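Side-chain contacts in early transcribed membrane protein 13 (Plasmodium falciparum, PDB 2VWA), which is of unknown molecular function but binds phosphatidylethanolamine through its soluble domain and is a sporozoite membrane protein essential for the liver stage of the malaria parasite: residues D18-I21 and K22-N25; F27-I30 and A31-S34. All coordinates share one frame; numbering follows the deposited sequence.

Contact 1 of 2, residues D18-I21 and K22-N25; sequences DVSI and KRYN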
loop_
_atom_site.group_PDB
_atom_site.type_symbol
_atom_site.label_atom_id
_atom_site.label_comp_id
_atom_site.label_asym_id
_atom_site.label_seq_id
_atom_site.Cartn_x
_atom_site.Cartn_y
_atom_site.Cartn_z
ATOM N N ASP A 18 5.087 -18.305 0.386
ATOM C CA ASP A 18 4.228 -17.507 -0.489
ATOM C C ASP A 18 2.751 -17.935 -0.443
ATOM O O ASP A 18 2.452 -19.145 -0.340
ATOM C CB ASP A 18 4.673 -17.632 -1.956
ATOM C CG ASP A 18 6.041 -17.032 -2.241
ATOM O OD1 ASP A 18 6.566 -16.245 -1.424
ATOM O OD2 ASP A 18 6.596 -17.345 -3.326
ATOM N N VAL A 19 1.838 -16.955 -0.533
ATOM C CA VAL A 19 0.449 -17.271 -0.876
ATOM C C VAL A 19 0.398 -17.468 -2.402
ATOM O O VAL A 19 1.338 -17.101 -3.102
ATOM C CB VAL A 19 -0.552 -16.153 -0.461
ATOM C CG1 VAL A 19 -0.507 -15.881 1.036
ATOM C CG2 VAL A 19 -0.335 -14.838 -1.339
ATOM N N SER A 20 -0.681 -18.044 -2.920
ATOM C CA SER A 20 -0.804 -18.245 -4.367
ATOM C C SER A 20 -0.860 -16.935 -5.161
ATOM O O SER A 20 -1.234 -15.883 -4.631
ATOM C CB SER A 20 -2.071 -19.042 -4.682
ATOM O OG SER A 20 -3.217 -18.284 -4.350
ATOM N N ILE A 21 -0.521 -17.007 -6.437
ATOM C CA ILE A 21 -0.624 -15.843 -7.311
ATOM C C ILE A 21 -2.043 -15.205 -7.321
ATOM O O ILE A 21 -2.165 -13.977 -7.233
ATOM C CB ILE A 21 -0.108 -16.166 -8.742
ATOM C CG1 ILE A 21 1.418 -16.425 -8.689
ATOM C CG2 ILE A 21 -0.420 -15.019 -9.715
ATOM C CD1 ILE A 21 2.118 -16.712 -10.095
ATOM N N LYS A 22 -3.094 -16.022 -7.413
ATOM C CA LYS A 22 -4.463 -15.517 -7.319
ATOM C C LYS A 22 -4.752 -14.670 -6.050
ATOM O O LYS A 22 -5.271 -13.559 -6.130
ATOM C CB LYS A 22 -5.479 -16.659 -7.488
ATOM C CG LYS A 22 -5.613 -17.125 -8.928
ATOM C CD LYS A 22 -6.674 -18.213 -9.088
ATOM C CE LYS A 22 -6.895 -18.566 -10.578
ATOM N NZ LYS A 22 -5.702 -19.325 -11.134
ATOM N N ARG A 23 -4.408 -15.206 -4.888
ATOM C CA ARG A 23 -4.514 -14.479 -3.654
ATOM C C ARG A 23 -3.642 -13.229 -3.596
ATOM O O ARG A 23 -4.111 -12.181 -3.134
ATOM C CB ARG A 23 -4.244 -15.392 -2.484
ATOM C CG ARG A 23 -5.539 -16.014 -2.043
ATOM C CD ARG A 23 -5.391 -17.222 -1.178
ATOM N NE ARG A 23 -4.882 -16.978 0.172
ATOM C CZ ARG A 23 -5.552 -16.352 1.125
ATOM N NH1 ARG A 23 -6.732 -15.838 0.864
ATOM N NH2 ARG A 23 -5.038 -16.222 2.329
ATOM N N TYR A 24 -2.404 -13.333 -4.071
ATOM C CA TYR A 24 -1.487 -12.196 -4.127
ATOM C C TYR A 24 -2.074 -11.095 -5.002
ATOM O O TYR A 24 -2.150 -9.961 -4.558
ATOM C CB TYR A 24 -0.115 -12.587 -4.679
ATOM C CG TYR A 24 0.739 -11.384 -4.946
ATOM C CD1 TYR A 24 1.422 -10.780 -3.919
ATOM C CD2 TYR A 24 0.829 -10.810 -6.217
ATOM C CE1 TYR A 24 2.164 -9.665 -4.129
ATOM C CE2 TYR A 24 1.576 -9.674 -6.431
ATOM C CZ TYR A 24 2.240 -9.115 -5.374
ATOM O OH TYR A 24 3.027 -7.983 -5.502
ATOM N N ASN A 25 -2.498 -11.425 -6.219
ATOM C CA ASN A 25 -3.030 -10.413 -7.136
ATOM C C ASN A 25 -4.299 -9.770 -6.616
ATOM O O ASN A 25 -4.493 -8.571 -6.792
ATOM C CB ASN A 25 -3.299 -10.947 -8.556
ATOM C CG ASN A 25 -2.027 -11.259 -9.354
ATOM O OD1 ASN A 25 -2.088 -12.054 -10.301
ATOM N ND2 ASN A 25 -0.881 -10.661 -8.989
#

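Contact 2 of 2, residues F27-I30 and A31-S34; sequences FVDI and ARLS. With PTY (phosphatidylethanolamine), chain G.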
loop_
_atom_site.group_PDB
_atom_site.type_symbol
_atom_site.label_atom_id
_atom_site.label_comp_id
_atom_site.label_asym_id
_atom_site.label_seq_id
_atom_site.Cartn_x
_atom_site.Cartn_y
_atom_site.Cartn_z
ATOM N N PHE A 27 -5.306 -9.528 -3.435
ATOM C CA PHE A 27 -4.800 -8.685 -2.337
ATOM C C PHE A 27 -4.232 -7.358 -2.820
ATOM O O PHE A 27 -4.529 -6.315 -2.263
ATOM C CB PHE A 27 -3.692 -9.419 -1.566
ATOM C CG PHE A 27 -3.073 -8.597 -0.460
ATOM C CD1 PHE A 27 -3.646 -8.574 0.812
ATOM C CD2 PHE A 27 -1.926 -7.833 -0.690
ATOM C CE1 PHE A 27 -3.076 -7.789 1.845
ATOM C CE2 PHE A 27 -1.378 -7.029 0.328
ATOM C CZ PHE A 27 -1.959 -7.020 1.605
ATOM N N VAL A 28 -3.394 -7.399 -3.849
ATOM C CA VAL A 28 -2.802 -6.182 -4.375
ATOM C C VAL A 28 -3.898 -5.286 -4.947
ATOM O O VAL A 28 -3.857 -4.070 -4.766
ATOM C CB VAL A 28 -1.652 -6.475 -5.397
ATOM C CG1 VAL A 28 -1.263 -5.228 -6.183
ATOM C CG2 VAL A 28 -0.431 -7.035 -4.678
ATOM N N ASP A 29 -4.905 -5.883 -5.569
ATOM C CA ASP A 29 -6.020 -5.095 -6.075
ATOM C C ASP A 29 -6.654 -4.331 -4.946
ATOM O O ASP A 29 -6.870 -3.148 -5.055
ATOM C CB ASP A 29 -7.084 -5.967 -6.750
ATOM C CG ASP A 29 -6.647 -6.459 -8.095
ATOM O OD1 ASP A 29 -5.912 -5.718 -8.804
ATOM O OD2 ASP A 29 -7.043 -7.589 -8.445
ATOM N N ILE A 30 -6.968 -5.036 -3.872
ATOM C CA ILE A 30 -7.620 -4.461 -2.707
ATOM C C ILE A 30 -6.725 -3.373 -2.069
ATOM O O ILE A 30 -7.222 -2.269 -1.803
ATOM C CB ILE A 30 -7.968 -5.570 -1.669
ATOM C CG1 ILE A 30 -9.010 -6.536 -2.260
ATOM C CG2 ILE A 30 -8.439 -4.941 -0.352
ATOM C CD1 ILE A 30 -9.285 -7.812 -1.428
ATOM N N ALA A 31 -5.437 -3.687 -1.847
ATOM C CA ALA A 31 -4.445 -2.734 -1.308
ATOM C C ALA A 31 -4.331 -1.481 -2.174
ATOM O O ALA A 31 -4.218 -0.359 -1.642
ATOM C CB ALA A 31 -3.051 -3.399 -1.127
ATOM N N ARG A 32 -4.409 -1.680 -3.501
ATOM C CA ARG A 32 -4.425 -0.553 -4.449
ATOM C C ARG A 32 -5.543 0.430 -4.190
ATOM O O ARG A 32 -5.296 1.626 -4.034
ATOM C CB ARG A 32 -4.483 -1.025 -5.901
ATOM C CG ARG A 32 -3.126 -1.354 -6.475
ATOM C CD ARG A 32 -3.235 -1.619 -7.973
ATOM N NE ARG A 32 -2.108 -2.416 -8.397
ATOM C CZ ARG A 32 -2.110 -3.253 -9.425
ATOM N NH1 ARG A 32 -3.194 -3.392 -10.162
ATOM N NH2 ARG A 32 -1.008 -3.939 -9.721
ATOM N N LEU A 33 -6.786 -0.063 -4.146
ATOM C CA LEU A 33 -7.922 0.850 -3.966
ATOM C C LEU A 33 -7.918 1.428 -2.571
ATOM O O LEU A 33 -8.339 2.546 -2.352
ATOM C CB LEU A 33 -9.269 0.174 -4.267
ATOM C CG LEU A 33 -9.410 -0.225 -5.750
ATOM C CD1 LEU A 33 -10.502 -1.281 -5.918
ATOM C CD2 LEU A 33 -9.668 0.997 -6.663
ATOM N N SER A 34 -7.410 0.678 -1.621
ATOM C CA SER A 34 -7.509 1.116 -0.252
ATOM C C SER A 34 -6.568 2.288 0.056
ATOM O O SER A 34 -6.926 3.217 0.766
ATOM C CB SER A 34 -7.322 -0.081 0.677
ATOM O OG SER A 34 -6.966 0.326 1.982
HETATM C C1 PTY G . -10.656 5.878 -10.693
HETATM C C2 PTY G . -12.171 11.598 -8.795
HETATM C C3 PTY G . -11.295 11.001 -7.695
HETATM O O4 PTY G . -10.103 4.642 -11.144
HETATM C C5 PTY G . -10.060 8.235 -10.170
HETATM C C6 PTY G . -9.529 6.805 -10.251
HETATM O O7 PTY G . -8.443 6.724 -11.182
HETATM C C8 PTY G . -7.108 6.730 -10.575
HETATM O O10 PTY G . -6.843 7.536 -9.697
HETATM C C11 PTY G . -6.042 5.756 -11.035
HETATM C C12 PTY G . -5.805 5.917 -12.536
HETATM C C13 PTY G . -4.468 5.342 -13.000
HETATM C C14 PTY G . -4.484 3.819 -13.089
HETATM C C15 PTY G . -4.632 3.325 -14.527
HETATM C C16 PTY G . -5.094 1.869 -14.573
HETATM C C17 PTY G . -3.892 0.927 -14.515
HETATM C C18 PTY G . -4.306 -0.540 -14.501
HETATM C C19 PTY G . -3.134 -1.430 -14.897
HETATM C C20 PTY G . -2.625 -2.242 -13.707
HETATM C C21 PTY G . -1.250 -1.781 -13.235
HETATM C C22 PTY G . -0.129 -2.391 -14.074
HETATM C C23 PTY G . 0.654 -3.459 -13.316
HETATM C C24 PTY G . 1.971 -2.919 -12.759
HETATM C C25 PTY G . 2.407 -3.781 -11.578
HETATM C C26 PTY G . 3.521 -3.149 -10.749
HETATM C C27 PTY G . 4.114 -4.218 -9.844
HETATM C C28 PTY G . 5.564 -3.955 -9.459
HETATM C C29 PTY G . 5.959 -4.888 -8.331
HETATM C C30 PTY G . -10.317 4.175 -12.508
HETATM C C31 PTY G . -9.570 4.803 -13.667
HETATM O O30 PTY G . -11.109 3.267 -12.696
HETATM C C32 PTY G . -8.532 3.838 -14.233
HETATM C C33 PTY G . -8.099 4.272 -15.631
HETATM C C34 PTY G . -8.091 3.099 -16.611
HETATM C C35 PTY G . -7.284 3.445 -17.863
HETATM C C36 PTY G . -8.037 3.038 -19.128
HETATM C C37 PTY G . -7.378 1.846 -19.812
HETATM C C38 PTY G . -8.415 0.975 -20.516
HETATM C C39 PTY G . -8.570 -0.384 -19.834
HETATM C C40 PTY G . -8.152 -1.528 -20.760
HETATM C C41 PTY G . -7.781 -2.782 -19.970
HETATM C C42 PTY G . -6.300 -3.126 -20.125
HETATM C C43 PTY G . -6.064 -4.629 -19.991
HETATM C C44 PTY G . -4.907 -4.924 -19.055
HETATM P P1 PTY G . -11.477 8.338 -7.901
HETATM O O11 PTY G . -11.853 9.764 -7.236
HETATM O O12 PTY G . -11.075 7.397 -6.788
HETATM O O13 PTY G . -12.609 7.937 -8.822
HETATM O O14 PTY G . -10.163 8.645 -8.803
HETATM N N1 PTY G . -12.827 12.789 -8.292
#

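Contact 1 of 2, residues D18-I21 and K22-N25
Ser20 and Tyr24 meet where an extended loop swings into the first turn of helix 21-41, Tyr24 N giving a hydrogen bond of 2.9 Å to Ser20 O. One residue on, Asn25 N reaches Ile21 O at 2.8 Å with an N-H...O angle of 170°, so the i to i+4 pattern starts with the first residues of the helix. Ser20 sits at the N-cap. Ser20 OG takes the position between its own backbone N and carbonyl carbon (chi1 66°), which turns it back over the opening turn, where it accepts a straight but weak bond from Arg23 N at 3.3 Å. This is N-capping: the serine hydroxyl takes up an amide that has no earlier turn to bond to. Arg23 wraps the same oxygen with its aliphatic part, Arg23 CB lying 3.6 Å from Ser20 OG. Just ahead of the cap, Val19 CG2 lies against the start of the helix, 3.7 Å from Tyr24 N and 4.0 Å from Tyr24 CB. The Tyr24 ring turns instead toward helix 74-99, its CG anti to the backbone N (chi1 171°), and makes a cation-pi contact there with Lys79. On the exposed flank Ile21 and Asn25 run side by side, Ile21 CG2 touching Asn25 OD1 at 3.5 Å.

Contact 2 of 2, residues F27-I30 and A31-S34
Arg32 contributes to the phosphatidylethanolamine pocket from helix 21-41, its guanidinium sandwiched between Val28 and an acyl chain of the lipid. Val28 CG1 lies over one face, 3.7 Å from Arg32 NE, and C21 of the lipid covers the opposite face at 4.2 Å from Arg32 CZ. Val28 CG1 stands anti to the backbone N (chi1 167°), which puts this branch against the guanidinium face, while the extended arginine chain, CG to NE, lays the flat guanidinium alongside the acyl chain. Its charge is met by protein carboxylates. Asp83 of helix 74-99 forms a salt bridge with NH2 that ties the two helices together beside the acyl chain. Asp29 adds a long, purely electrostatic partner: Asp29 OD1, 3.8 Å from Arg32 NH1, stands off the plane of the guanidinium with no N-H aimed at it, and the two flat groups are turned 72° apart. Regular alpha-helical bonds carry the backbone, among them Ala31 N to Phe27 O at 2.8 Å and Ser34 N to Ile30 O at 3.0 Å. Away from the lipid, Phe27 and Ala31 make a small apolar patch, Phe27 CE2 approaching Ala31 CB obliquely at 4.3 Å, and both side chains pack on Leu64 of helix 54-67.

Both contacts belong to helix 21-41, in series along the chain with centres about 13 Å apart. Contact 1 is a surface feature at the helix start, its centre about 16 Å from that of the chain; contact 2, at about 7 Å, is partly buried. The chemistry differs with place: residues 18-25 use a side-chain hydroxyl for an amide of the first turn, whereas in residues 27-34 the backbone amides bond to carbonyls one turn back, and the side chains meet the lipid and helices 54-67 and 74-99. Both reach pocket residues of helix 74-99, by a cation-pi contact in contact 1 and by a salt bridge in contact 2.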